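Local coordinates for VP2 (PDB 7L0Y), which self-assembles with further copies of the capsid proteins into the 60-subunit T=1 icosahedral shell of human bocavirus 1, at residues 41-46 and 441-446; 65-70 and 169-174; 274-279 and 375-380. One frame throughout, in Å; residues are numbered along the deposited sequence.

Interaction 1. Residues 41-46 and 441-446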
ATOM      1  N   THR A  41      24.303 -55.807  84.854  1.00 24.10           N
ATOM      2  CA  THR A  41      23.529 -55.126  85.878  1.00 24.10           C
ATOM      3  C   THR A  41      22.528 -56.099  86.476  1.00 24.10           C
ATOM      4  O   THR A  41      21.947 -56.920  85.766  1.00 24.10           O
ATOM      5  CB  THR A  41      22.833 -53.874  85.315  1.00 25.49           C
ATOM      6  OG1 THR A  41      22.195 -53.155  86.374  1.00 25.49           O
ATOM      7  CG2 THR A  41      21.806 -54.218  84.263  1.00 25.49           C
ATOM      8  N   THR A  42      22.345 -56.011  87.783  1.00 27.39           N
ATOM      9  CA  THR A  42      21.488 -56.908  88.535  1.00 27.39           C
ATOM     10  C   THR A  42      20.499 -56.092  89.351  1.00 27.39           C
ATOM     11  O   THR A  42      20.627 -54.877  89.489  1.00 27.39           O
ATOM     12  CB  THR A  42      22.311 -57.820  89.451  1.00 30.54           C
ATOM     13  OG1 THR A  42      23.057 -57.025  90.378  1.00 30.54           O
ATOM     14  CG2 THR A  42      23.278 -58.648  88.639  1.00 30.54           C
ATOM     15  N   ILE A  43      19.491 -56.784  89.879  1.00 29.83           N
ATOM     16  CA  ILE A  43      18.488 -56.142  90.715  1.00 29.83           C
ATOM     17  C   ILE A  43      19.135 -55.631  91.995  1.00 29.83           C
ATOM     18  O   ILE A  43      19.990 -56.297  92.591  1.00 29.83           O
ATOM     19  CB  ILE A  43      17.346 -57.130  91.001  1.00 30.90           C
ATOM     20  CG1 ILE A  43      16.632 -57.480  89.696  1.00 30.90           C
ATOM     21  CG2 ILE A  43      16.360 -56.555  92.001  1.00 30.90           C
ATOM     22  CD1 ILE A  43      15.715 -58.658  89.796  1.00 30.90           C
ATOM     23  N   GLN A  44      18.732 -54.438  92.420  1.00 27.53           N
ATOM     24  CA  GLN A  44      19.276 -53.793  93.603  1.00 27.53           C
ATOM     25  C   GLN A  44      18.170 -53.558  94.621  1.00 27.53           C
ATOM     26  O   GLN A  44      17.059 -53.169  94.258  1.00 27.53           O
ATOM     27  CB  GLN A  44      19.937 -52.464  93.252  1.00 26.01           C
ATOM     28  CG  GLN A  44      21.061 -52.545  92.256  1.00 26.01           C
ATOM     29  CD  GLN A  44      22.151 -53.510  92.665  1.00 26.01           C
ATOM     30  OE1 GLN A  44      22.324 -54.554  92.050  1.00 26.01           O
ATOM     31  NE2 GLN A  44      22.853 -53.194  93.737  1.00 26.01           N
ATOM     32  N   ASN A  45      18.483 -53.803  95.894  1.00 31.15           N
ATOM     33  CA  ASN A  45      17.568 -53.576  97.019  1.00 31.15           C
ATOM     34  C   ASN A  45      16.264 -54.349  96.910  1.00 31.15           C
ATOM     35  O   ASN A  45      15.284 -53.991  97.561  1.00 31.15           O
ATOM     36  CB  ASN A  45      17.217 -52.101  97.201  1.00 29.57           C
ATOM     37  CG  ASN A  45      18.236 -51.349  97.978  1.00 29.57           C
ATOM     38  OD1 ASN A  45      19.116 -51.928  98.604  1.00 29.57           O
ATOM     39  ND2 ASN A  45      18.062 -50.047  98.037  1.00 29.57           N
ATOM     40  N   GLY A  46      16.227 -55.421  96.133  1.00 30.12           N
ATOM     41  CA  GLY A  46      14.939 -56.033  95.869  1.00 30.12           C
ATOM     42  C   GLY A  46      13.903 -55.048  95.380  1.00 30.12           C
ATOM     43  O   GLY A  46      12.757 -55.074  95.845  1.00 30.12           O
ATOM     44  N   ASP A 441       5.612 -58.463  98.150  1.00 49.28           N
ATOM     45  CA  ASP A 441       6.045 -58.328  96.768  1.00 49.28           C
ATOM     46  C   ASP A 441       7.073 -59.386  96.407  1.00 49.28           C
ATOM     47  O   ASP A 441       8.112 -59.514  97.061  1.00 49.28           O
ATOM     48  CB  ASP A 441       6.637 -56.945  96.524  1.00 53.45           C
ATOM     49  CG  ASP A 441       7.195 -56.801  95.124  1.00 53.45           C
ATOM     50  OD1 ASP A 441       6.399 -56.792  94.159  1.00 53.45           O
ATOM     51  OD2 ASP A 441       8.433 -56.718  94.985  1.00 53.45           O
ATOM     52  N   SER A 442       6.784 -60.133  95.353  1.00 43.69           N
ATOM     53  CA  SER A 442       7.741 -61.057  94.778  1.00 43.69           C
ATOM     54  C   SER A 442       7.954 -60.668  93.327  1.00 43.69           C
ATOM     55  O   SER A 442       7.031 -60.203  92.658  1.00 43.69           O
ATOM     56  CB  SER A 442       7.265 -62.505  94.896  1.00 44.64           C
ATOM     57  OG  SER A 442       6.042 -62.697  94.210  1.00 44.64           O
ATOM     58  N   TYR A 443       9.179 -60.834  92.855  1.00 35.40           N
ATOM     59  CA  TYR A 443       9.521 -60.430  91.508  1.00 35.40           C
ATOM     60  C   TYR A 443      10.273 -61.546  90.814  1.00 35.40           C
ATOM     61  O   TYR A 443      10.757 -62.489  91.438  1.00 35.40           O
ATOM     62  CB  TYR A 443      10.348 -59.141  91.493  1.00 34.54           C
ATOM     63  CG  TYR A 443      11.594 -59.194  92.335  1.00 34.54           C
ATOM     64  CD1 TYR A 443      12.766 -59.744  91.845  1.00 34.54           C
ATOM     65  CD2 TYR A 443      11.607 -58.657  93.616  1.00 34.54           C
ATOM     66  CE1 TYR A 443      13.900 -59.790  92.611  1.00 34.54           C
ATOM     67  CE2 TYR A 443      12.746 -58.690  94.387  1.00 34.54           C
ATOM     68  CZ  TYR A 443      13.889 -59.256  93.881  1.00 34.54           C
ATOM     69  OH  TYR A 443      15.026 -59.293  94.655  1.00 34.54           O
ATOM     70  N   LEU A 444      10.361 -61.415  89.502  1.00 34.16           N
ATOM     71  CA  LEU A 444      11.133 -62.348  88.706  1.00 34.16           C
ATOM     72  C   LEU A 444      12.604 -61.975  88.775  1.00 34.16           C
ATOM     73  O   LEU A 444      12.970 -60.812  88.606  1.00 34.16           O
ATOM     74  CB  LEU A 444      10.643 -62.313  87.266  1.00 33.21           C
ATOM     75  CG  LEU A 444      11.170 -63.377  86.329  1.00 33.21           C
ATOM     76  CD1 LEU A 444      10.657 -64.703  86.819  1.00 33.21           C
ATOM     77  CD2 LEU A 444      10.692 -63.101  84.929  1.00 33.21           C
ATOM     78  N   ASN A 445      13.454 -62.965  89.004  1.00 32.03           N
ATOM     79  CA  ASN A 445      14.878 -62.721  89.194  1.00 32.03           C
ATOM     80  C   ASN A 445      15.557 -62.722  87.832  1.00 32.03           C
ATOM     81  O   ASN A 445      15.655 -63.760  87.176  1.00 32.03           O
ATOM     82  CB  ASN A 445      15.482 -63.776  90.112  1.00 32.71           C
ATOM     83  CG  ASN A 445      16.907 -63.471  90.488  1.00 32.71           C
ATOM     84  OD1 ASN A 445      17.313 -62.315  90.544  1.00 32.71           O
ATOM     85  ND2 ASN A 445      17.677 -64.511  90.754  1.00 32.71           N
ATOM     86  N   ILE A 446      16.046 -61.556  87.420  1.00 28.78           N
ATOM     87  CA  ILE A 446      16.596 -61.345  86.091  1.00 28.78           C
ATOM     88  C   ILE A 446      17.849 -60.497  86.216  1.00 28.78           C
ATOM     89  O   ILE A 446      18.069 -59.817  87.219  1.00 28.78           O
ATOM     90  CB  ILE A 446      15.589 -60.657  85.146  1.00 28.27           C
ATOM     91  CG1 ILE A 446      15.156 -59.318  85.732  1.00 28.27           C
ATOM     92  CG2 ILE A 446      14.390 -61.539  84.895  1.00 28.27           C
ATOM     93  CD1 ILE A 446      14.340 -58.481  84.801  1.00 28.27           C
TER
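Ile43 and Tyr443 carry the apolar part of this contact. Their side chains run past each other in opposite directions. The tip of Ile43, CD1, lies 3.5 Å from CE1 of Tyr443, at an oblique angle to the ring. Its branch methyl CG2 stands 4.0 Å from the phenol OH of Tyr443. Ile43 CG1 is anti to the carbonyl carbon (chi1 -64°), and CD1 reaches on to CG1 of Ile446 at 4.2 Å.

Backbone groups meet the CD1 methyl of Ile43. It is 3.7 Å from the carbonyl O of Leu444 and equally far from that of Ile446. Further along the turn, Gly46 offers bare backbone to the tyrosine: its CA comes within 3.5 Å of the Tyr443 OH. Beyond the two segments, His47 meets the Tyr443 ring edge-to-face, and Met429 of strand 424-429 touches both Ile43 and Ile446.

Polar bonds lie around the contact. Asp441 OD1 forms a salt bridge with Lys431, and Thr41 is backbone-bonded to Cys448. No hydrogen bond joins 41-46 to 441-446. The end of strand 30-42 and the approach to strand 446-462 therefore meet here through van der Waals packing, on a partly buried site, while polar groups such as Asp441 OD1 and Thr41 OG1 are bonded elsewhere in the fold.

Interaction 2. Residues 65-70 and 169-174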
ATOM      1  N   ARG A  65      23.543 -41.168 106.906  1.00 47.72           N
ATOM      2  CA  ARG A  65      22.195 -41.553 106.541  1.00 47.72           C
ATOM      3  C   ARG A  65      22.151 -41.602 105.029  1.00 47.72           C
ATOM      4  O   ARG A  65      22.450 -40.606 104.368  1.00 47.72           O
ATOM      5  CB  ARG A  65      21.168 -40.562 107.065  1.00 50.58           C
ATOM      6  CG  ARG A  65      19.746 -41.017 106.927  1.00 50.58           C
ATOM      7  CD  ARG A  65      18.855 -39.882 107.309  1.00 50.58           C
ATOM      8  NE  ARG A  65      17.448 -40.240 107.305  1.00 50.58           N
ATOM      9  CZ  ARG A  65      16.793 -40.600 108.392  1.00 50.58           C
ATOM     10  NH1 ARG A  65      17.431 -40.590 109.548  1.00 50.58           N
ATOM     11  NH2 ARG A  65      15.508 -40.921 108.326  1.00 50.58           N
ATOM     12  N   CYS A  66      21.810 -42.753 104.481  1.00 38.99           N
ATOM     13  CA  CYS A  66      21.784 -42.895 103.041  1.00 38.99           C
ATOM     14  C   CYS A  66      20.472 -43.521 102.630  1.00 38.99           C
ATOM     15  O   CYS A  66      19.902 -44.337 103.348  1.00 38.99           O
ATOM     16  CB  CYS A  66      22.934 -43.755 102.525  1.00 44.84           C
ATOM     17  SG  CYS A  66      23.006 -45.391 103.277  1.00 44.84           S
ATOM     18  N   VAL A  67      20.004 -43.127 101.464  1.00 32.27           N
ATOM     19  CA  VAL A  67      18.927 -43.813 100.781  1.00 32.27           C
ATOM     20  C   VAL A  67      19.515 -44.542  99.587  1.00 32.27           C
ATOM     21  O   VAL A  67      20.187 -43.940  98.743  1.00 32.27           O
ATOM     22  CB  VAL A  67      17.805 -42.842 100.395  1.00 31.81           C
ATOM     23  CG1 VAL A  67      18.399 -41.578  99.992  1.00 31.81           C
ATOM     24  CG2 VAL A  67      17.002 -43.399  99.234  1.00 31.81           C
ATOM     25  N   THR A  68      19.290 -45.844  99.544  1.00 27.02           N
ATOM     26  CA  THR A  68      19.740 -46.693  98.459  1.00 27.02           C
ATOM     27  C   THR A  68      18.580 -46.961  97.516  1.00 27.02           C
ATOM     28  O   THR A  68      17.428 -47.051  97.937  1.00 27.02           O
ATOM     29  CB  THR A  68      20.312 -48.004  98.994  1.00 29.75           C
ATOM     30  OG1 THR A  68      19.339 -48.642  99.825  1.00 29.75           O
ATOM     31  CG2 THR A  68      21.558 -47.748  99.801  1.00 29.75           C
ATOM     32  N   THR A  69      18.890 -47.077  96.246  1.00 22.85           N
ATOM     33  CA  THR A  69      17.865 -47.127  95.222  1.00 22.85           C
ATOM     34  C   THR A  69      17.933 -48.463  94.501  1.00 22.85           C
ATOM     35  O   THR A  69      18.936 -49.175  94.599  1.00 22.85           O
ATOM     36  CB  THR A  69      18.046 -45.983  94.225  1.00 21.61           C
ATOM     37  OG1 THR A  69      19.229 -46.211  93.463  1.00 21.61           O
ATOM     38  CG2 THR A  69      18.205 -44.671  94.959  1.00 21.61           C
ATOM     39  N   PRO A  70      16.871 -48.859  93.802  1.00 21.23           N
ATOM     40  CA  PRO A  70      16.962 -50.028  92.920  1.00 21.23           C
ATOM     41  C   PRO A  70      17.863 -49.823  91.716  1.00 21.23           C
ATOM     42  O   PRO A  70      18.158 -50.795  91.020  1.00 21.23           O
ATOM     43  CB  PRO A  70      15.508 -50.253  92.501  1.00 20.73           C
ATOM     44  CG  PRO A  70      14.878 -48.928  92.646  1.00 20.73           C
ATOM     45  CD  PRO A  70      15.514 -48.297  93.825  1.00 20.73           C
ATOM     46  N   TYR A 169      22.410 -42.011  97.772  1.00 30.10           N
ATOM     47  CA  TYR A 169      22.765 -40.640  98.068  1.00 30.10           C
ATOM     48  C   TYR A 169      22.437 -40.349  99.515  1.00 30.10           C
ATOM     49  O   TYR A 169      21.638 -41.038 100.147  1.00 30.10           O
ATOM     50  CB  TYR A 169      22.053 -39.663  97.129  1.00 25.55           C
ATOM     51  CG  TYR A 169      20.551 -39.717  97.197  1.00 25.55           C
ATOM     52  CD1 TYR A 169      19.851 -38.912  98.073  1.00 25.55           C
ATOM     53  CD2 TYR A 169      19.835 -40.574  96.380  1.00 25.55           C
ATOM     54  CE1 TYR A 169      18.494 -38.955  98.130  1.00 25.55           C
ATOM     55  CE2 TYR A 169      18.476 -40.627  96.435  1.00 25.55           C
ATOM     56  CZ  TYR A 169      17.806 -39.819  97.311  1.00 25.55           C
ATOM     57  OH  TYR A 169      16.440 -39.872  97.380  1.00 25.55           O
ATOM     58  N   ILE A 170      23.080 -39.310 100.031  1.00 34.51           N
ATOM     59  CA  ILE A 170      22.920 -38.882 101.415  1.00 34.51           C
ATOM     60  C   ILE A 170      21.838 -37.807 101.435  1.00 34.51           C
ATOM     61  O   ILE A 170      22.056 -36.718 100.884  1.00 34.51           O
ATOM     62  CB  ILE A 170      24.244 -38.367 101.986  1.00 36.90           C
ATOM     63  CG1 ILE A 170      25.265 -39.503 102.009  1.00 36.90           C
ATOM     64  CG2 ILE A 170      24.047 -37.809 103.368  1.00 36.90           C
ATOM     65  CD1 ILE A 170      26.679 -39.054 102.238  1.00 36.90           C
ATOM     66  N   PRO A 171      20.657 -38.083 101.984  1.00 40.62           N
ATOM     67  CA  PRO A 171      19.598 -37.068 101.972  1.00 40.62           C
ATOM     68  C   PRO A 171      19.822 -35.937 102.957  1.00 40.62           C
ATOM     69  O   PRO A 171      19.347 -34.821 102.731  1.00 40.62           O
ATOM     70  CB  PRO A 171      18.350 -37.886 102.308  1.00 37.72           C
ATOM     71  CG  PRO A 171      18.861 -39.000 103.133  1.00 37.72           C
ATOM     72  CD  PRO A 171      20.226 -39.324 102.644  1.00 37.72           C
ATOM     73  N   ILE A 172      20.521 -36.189 104.057  1.00 47.31           N
ATOM     74  CA  ILE A 172      20.678 -35.192 105.101  1.00 47.31           C
ATOM     75  C   ILE A 172      21.996 -35.456 105.799  1.00 47.31           C
ATOM     76  O   ILE A 172      22.517 -36.571 105.769  1.00 47.31           O
ATOM     77  CB  ILE A 172      19.503 -35.238 106.103  1.00 47.54           C
ATOM     78  CG1 ILE A 172      19.501 -34.013 107.008  1.00 47.54           C
ATOM     79  CG2 ILE A 172      19.609 -36.463 106.964  1.00 47.54           C
ATOM     80  CD1 ILE A 172      18.249 -33.874 107.806  1.00 47.54           C
ATOM     81  N   GLU A 173      22.540 -34.427 106.434  1.00 57.07           N
ATOM     82  CA  GLU A 173      23.706 -34.622 107.281  1.00 57.07           C
ATOM     83  C   GLU A 173      23.221 -35.185 108.607  1.00 57.07           C
ATOM     84  O   GLU A 173      22.477 -34.525 109.337  1.00 57.07           O
ATOM     85  CB  GLU A 173      24.449 -33.303 107.457  1.00 60.91           C
ATOM     86  CG  GLU A 173      25.802 -33.422 108.120  1.00 60.91           C
ATOM     87  CD  GLU A 173      26.544 -32.100 108.144  1.00 60.91           C
ATOM     88  OE1 GLU A 173      25.958 -31.087 107.708  1.00 60.91           O
ATOM     89  OE2 GLU A 173      27.712 -32.069 108.586  1.00 60.91           O
ATOM     90  N   ASN A 174      23.645 -36.406 108.925  1.00 64.51           N
ATOM     91  CA  ASN A 174      22.926 -37.197 109.917  1.00 64.51           C
ATOM     92  C   ASN A 174      23.213 -36.713 111.328  1.00 64.51           C
ATOM     93  O   ASN A 174      22.341 -36.768 112.198  1.00 64.51           O
ATOM     94  CB  ASN A 174      23.287 -38.673 109.774  1.00 63.88           C
ATOM     95  CG  ASN A 174      22.340 -39.581 110.531  1.00 63.88           C
ATOM     96  OD1 ASN A 174      21.155 -39.287 110.666  1.00 63.88           O
ATOM     97  ND2 ASN A 174      22.865 -40.689 111.034  1.00 63.88           N
TER
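The amide N of Val67 donates to the carbonyl O of Tyr169 at 3.0 Å, with an angle of 165° at the hydrogen. The CA of Cys66 also approaches that oxygen, at 3.4 Å, as a CA-H...O contact. The return bond, Tyr169 N to Val67 O, is 3.1 Å long. Together the two bonds make Val67 and Tyr169 an antiparallel hydrogen-bonded pair.

Both side chains lie on one face of the sheet. Val67 CG1 sits over a face of the Tyr169 ring, 3.4 Å from its centroid, in a CH-pi contact shifted toward the rim. Tyr169 CG lies between the backbone N and carbonyl carbon (chi1 60°), which folds the ring back over the valine. The phenol OH is hydrogen-bonded to the backbone N of Phe200.

Past this pair the chains meet by packing. Pro171 CD and Ile170 CG2 both lie against the carbonyl O of Arg65. The arginine chain is extended, and its CD meets Ile172 CG2 at 3.5 Å. Asn174, which is poorly ordered, crosses it near a right angle, with CG 3.8 Å from Arg65 CB.

The contact is buried. Strand 65-69 runs between strand 50-53 and the end of strand 161-169, Ile172 packs on helix 189-195, and Cys66 and Ile170 rest against Pro242 and Phe240 of a neighbouring subunit.

Interaction 3. Residues 274-279 and 375-380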
ATOM      1  N   TRP A 274      55.859 -12.356  92.621  1.00 41.15           N
ATOM      2  CA  TRP A 274      54.994 -13.517  92.544  1.00 41.15           C
ATOM      3  C   TRP A 274      55.128 -14.369  93.794  1.00 41.15           C
ATOM      4  O   TRP A 274      56.230 -14.606  94.288  1.00 41.15           O
ATOM      5  CB  TRP A 274      55.302 -14.312  91.279  1.00 37.71           C
ATOM      6  CG  TRP A 274      55.074 -13.445  90.100  1.00 37.71           C
ATOM      7  CD1 TRP A 274      56.015 -12.858  89.319  1.00 37.71           C
ATOM      8  CD2 TRP A 274      53.816 -12.943  89.655  1.00 37.71           C
ATOM      9  NE1 TRP A 274      55.421 -12.072  88.370  1.00 37.71           N
ATOM     10  CE2 TRP A 274      54.067 -12.103  88.560  1.00 37.71           C
ATOM     11  CE3 TRP A 274      52.498 -13.151  90.055  1.00 37.71           C
ATOM     12  CZ2 TRP A 274      53.050 -11.472  87.861  1.00 37.71           C
ATOM     13  CZ3 TRP A 274      51.496 -12.526  89.368  1.00 37.71           C
ATOM     14  CH2 TRP A 274      51.772 -11.696  88.282  1.00 37.71           C
ATOM     15  N   MET A 275      53.989 -14.822  94.298  1.00 39.32           N
ATOM     16  CA  MET A 275      53.861 -15.411  95.618  1.00 39.32           C
ATOM     17  C   MET A 275      53.600 -16.906  95.517  1.00 39.32           C
ATOM     18  O   MET A 275      53.053 -17.393  94.527  1.00 39.32           O
ATOM     19  CB  MET A 275      52.730 -14.710  96.396  1.00 42.53           C
ATOM     20  CG  MET A 275      52.356 -15.338  97.724  1.00 42.53           C
ATOM     21  SD  MET A 275      53.684 -15.413  98.919  1.00 42.53           S
ATOM     22  CE  MET A 275      53.728 -13.728  99.469  1.00 42.53           C
ATOM     23  N   THR A 276      54.039 -17.631  96.540  1.00 39.86           N
ATOM     24  CA  THR A 276      53.689 -19.034  96.688  1.00 39.86           C
ATOM     25  C   THR A 276      52.178 -19.216  96.613  1.00 39.86           C
ATOM     26  O   THR A 276      51.418 -18.434  97.181  1.00 39.86           O
ATOM     27  CB  THR A 276      54.211 -19.550  98.028  1.00 43.49           C
ATOM     28  OG1 THR A 276      55.631 -19.429  98.064  1.00 43.49           O
ATOM     29  CG2 THR A 276      53.847 -20.979  98.226  1.00 43.49           C
ATOM     30  N   GLY A 277      51.739 -20.244  95.902  1.00 37.47           N
ATOM     31  CA  GLY A 277      50.331 -20.538  95.798  1.00 37.47           C
ATOM     32  C   GLY A 277      49.733 -21.008  97.108  1.00 37.47           C
ATOM     33  O   GLY A 277      50.435 -21.217  98.100  1.00 37.47           O
ATOM     34  N   PRO A 278      48.419 -21.197  97.133  1.00 36.95           N
ATOM     35  CA  PRO A 278      47.744 -21.490  98.399  1.00 36.95           C
ATOM     36  C   PRO A 278      47.997 -22.917  98.859  1.00 36.95           C
ATOM     37  O   PRO A 278      48.229 -23.824  98.060  1.00 36.95           O
ATOM     38  CB  PRO A 278      46.269 -21.275  98.065  1.00 34.56           C
ATOM     39  CG  PRO A 278      46.271 -20.472  96.823  1.00 34.56           C
ATOM     40  CD  PRO A 278      47.459 -20.920  96.062  1.00 34.56           C
ATOM     41  N   GLY A 279      47.949 -23.106 100.166  1.00 40.01           N
ATOM     42  CA  GLY A 279      47.993 -24.432 100.726  1.00 40.01           C
ATOM     43  C   GLY A 279      47.986 -24.382 102.230  1.00 40.01           C
ATOM     44  O   GLY A 279      48.328 -23.360 102.825  1.00 40.01           O
ATOM     45  N   GLY A 375      53.116 -22.092 107.711  1.00 50.34           N
ATOM     46  CA  GLY A 375      52.286 -23.284 107.628  1.00 50.34           C
ATOM     47  C   GLY A 375      51.086 -23.109 106.720  1.00 50.34           C
ATOM     48  O   GLY A 375      50.916 -23.844 105.746  1.00 50.34           O
ATOM     49  N   ASP A 376      50.244 -22.127 107.018  1.00 44.26           N
ATOM     50  CA  ASP A 376      49.033 -21.882 106.249  1.00 44.26           C
ATOM     51  C   ASP A 376      49.237 -20.664 105.375  1.00 44.26           C
ATOM     52  O   ASP A 376      49.292 -19.538 105.872  1.00 44.26           O
ATOM     53  CB  ASP A 376      47.823 -21.666 107.153  1.00 51.11           C
ATOM     54  CG  ASP A 376      47.369 -22.931 107.819  1.00 51.11           C
ATOM     55  OD1 ASP A 376      47.778 -24.019 107.369  1.00 51.11           O
ATOM     56  OD2 ASP A 376      46.600 -22.838 108.796  1.00 51.11           O
ATOM     57  N   ILE A 377      49.347 -20.890 104.082  1.00 37.13           N
ATOM     58  CA  ILE A 377      49.346 -19.817 103.109  1.00 37.13           C
ATOM     59  C   ILE A 377      47.986 -19.819 102.439  1.00 37.13           C
ATOM     60  O   ILE A 377      47.572 -20.810 101.829  1.00 37.13           O
ATOM     61  CB  ILE A 377      50.493 -19.941 102.100  1.00 37.39           C
ATOM     62  CG1 ILE A 377      50.329 -18.891 101.011  1.00 37.39           C
ATOM     63  CG2 ILE A 377      50.587 -21.320 101.540  1.00 37.39           C
ATOM     64  CD1 ILE A 377      51.547 -18.687 100.210  1.00 37.39           C
ATOM     65  N   TRP A 378      47.280 -18.717 102.583  1.00 32.73           N
ATOM     66  CA  TRP A 378      45.950 -18.593 102.044  1.00 32.73           C
ATOM     67  C   TRP A 378      46.022 -18.015 100.641  1.00 32.73           C
ATOM     68  O   TRP A 378      47.089 -17.697 100.122  1.00 32.73           O
ATOM     69  CB  TRP A 378      45.109 -17.734 102.974  1.00 31.68           C
ATOM     70  CG  TRP A 378      44.924 -18.377 104.279  1.00 31.68           C
ATOM     71  CD1 TRP A 378      45.739 -18.279 105.356  1.00 31.68           C
ATOM     72  CD2 TRP A 378      43.842 -19.220 104.667  1.00 31.68           C
ATOM     73  NE1 TRP A 378      45.246 -19.020 106.391  1.00 31.68           N
ATOM     74  CE2 TRP A 378      44.074 -19.606 105.994  1.00 31.68           C
ATOM     75  CE3 TRP A 378      42.697 -19.684 104.019  1.00 31.68           C
ATOM     76  CZ2 TRP A 378      43.206 -20.431 106.688  1.00 31.68           C
ATOM     77  CZ3 TRP A 378      41.844 -20.502 104.706  1.00 31.68           C
ATOM     78  CH2 TRP A 378      42.098 -20.868 106.028  1.00 31.68           C
ATOM     79  N   MET A 379      44.870 -17.890 100.013  1.00 31.78           N
ATOM     80  CA  MET A 379      44.805 -17.209  98.737  1.00 31.78           C
ATOM     81  C   MET A 379      45.264 -15.770  98.935  1.00 31.78           C
ATOM     82  O   MET A 379      44.932 -15.133  99.932  1.00 31.78           O
ATOM     83  CB  MET A 379      43.378 -17.309  98.205  1.00 34.84           C
ATOM     84  CG  MET A 379      43.097 -16.822  96.831  1.00 34.84           C
ATOM     85  SD  MET A 379      41.451 -17.418  96.392  1.00 34.84           S
ATOM     86  CE  MET A 379      41.154 -16.566  94.859  1.00 34.84           C
ATOM     87  N   PHE A 380      46.114 -15.300  98.040  1.00 33.09           N
ATOM     88  CA  PHE A 380      46.803 -14.030  98.175  1.00 33.09           C
ATOM     89  C   PHE A 380      47.015 -13.501  96.769  1.00 33.09           C
ATOM     90  O   PHE A 380      47.106 -14.284  95.821  1.00 33.09           O
ATOM     91  CB  PHE A 380      48.140 -14.228  98.905  1.00 34.82           C
ATOM     92  CG  PHE A 380      48.835 -12.964  99.279  1.00 34.82           C
ATOM     93  CD1 PHE A 380      48.429 -12.244 100.389  1.00 34.82           C
ATOM     94  CD2 PHE A 380      49.914 -12.509  98.556  1.00 34.82           C
ATOM     95  CE1 PHE A 380      49.066 -11.088 100.743  1.00 34.82           C
ATOM     96  CE2 PHE A 380      50.555 -11.354  98.911  1.00 34.82           C
ATOM     97  CZ  PHE A 380      50.131 -10.641 100.009  1.00 34.82           C
TER
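Gly279 and Ile377 form an antiparallel hydrogen-bonded pair, the bridge of a two-stranded sheet made by 279-280 and 376-377. Gly279 N donates to Ile377 O at 2.9 Å, nearly straight at 174°. Ile377 N donates back to Gly279 O at 3.0 Å, with a more bent angle of 141°.

The Ile377 side chain packs against residues 275-277, crossing Thr276 at about a right angle. Its CG1 is anti to the backbone N (chi1 173°), which carries CD1 to CB of Thr276 at 3.6 Å. Its branch methyl CG2 sits 3.4 Å from the carbonyl O of Gly277. The bend of Met275 at chi2 brings SD to 4.1 Å from Ile377 CD1. Pro278 lies against the backbone of Trp378 and Met379.

Outside this shell, Leu363 of strand 361-366 touches Met275, Thr276 and Ile377, while Gln361 OE1 accepts from Gly277 N and Thr276 OG1 is bonded to Leu362 O. Two other copies of the protein close around the site: Trp378 meets a Trp378 of each edge-to-face, and Asp376 forms a salt bridge with Lys365 of one. Leu280 of the other packs on Phe380, whose ring meets Met275 within the chain, CD2 to CG, at 3.8 Å.

In the fold
Interactions 2 and 3 are buried, whereas interaction 1 is partly buried. Each of the buried contacts rests on one antiparallel backbone pair with side chains packed beside it; interaction 1 relies on packing, with no hydrogen bond between its segments. Interactions 1 and 2 touch and reach the same sheet system: a probable hydrogen bond joins Asn45 ND2 to Thr68 OG1, and Gln44 packs on the backbone of Thr69 and Pro70. Interaction 3 belongs to a separate two-stranded sheet. Its centre is 53 Å from that of interaction 1, across the chain's centre. Interactions 2 and 3 do not touch, their nearest atoms lying about 18 Å apart, yet both meet the same neighbouring subunit.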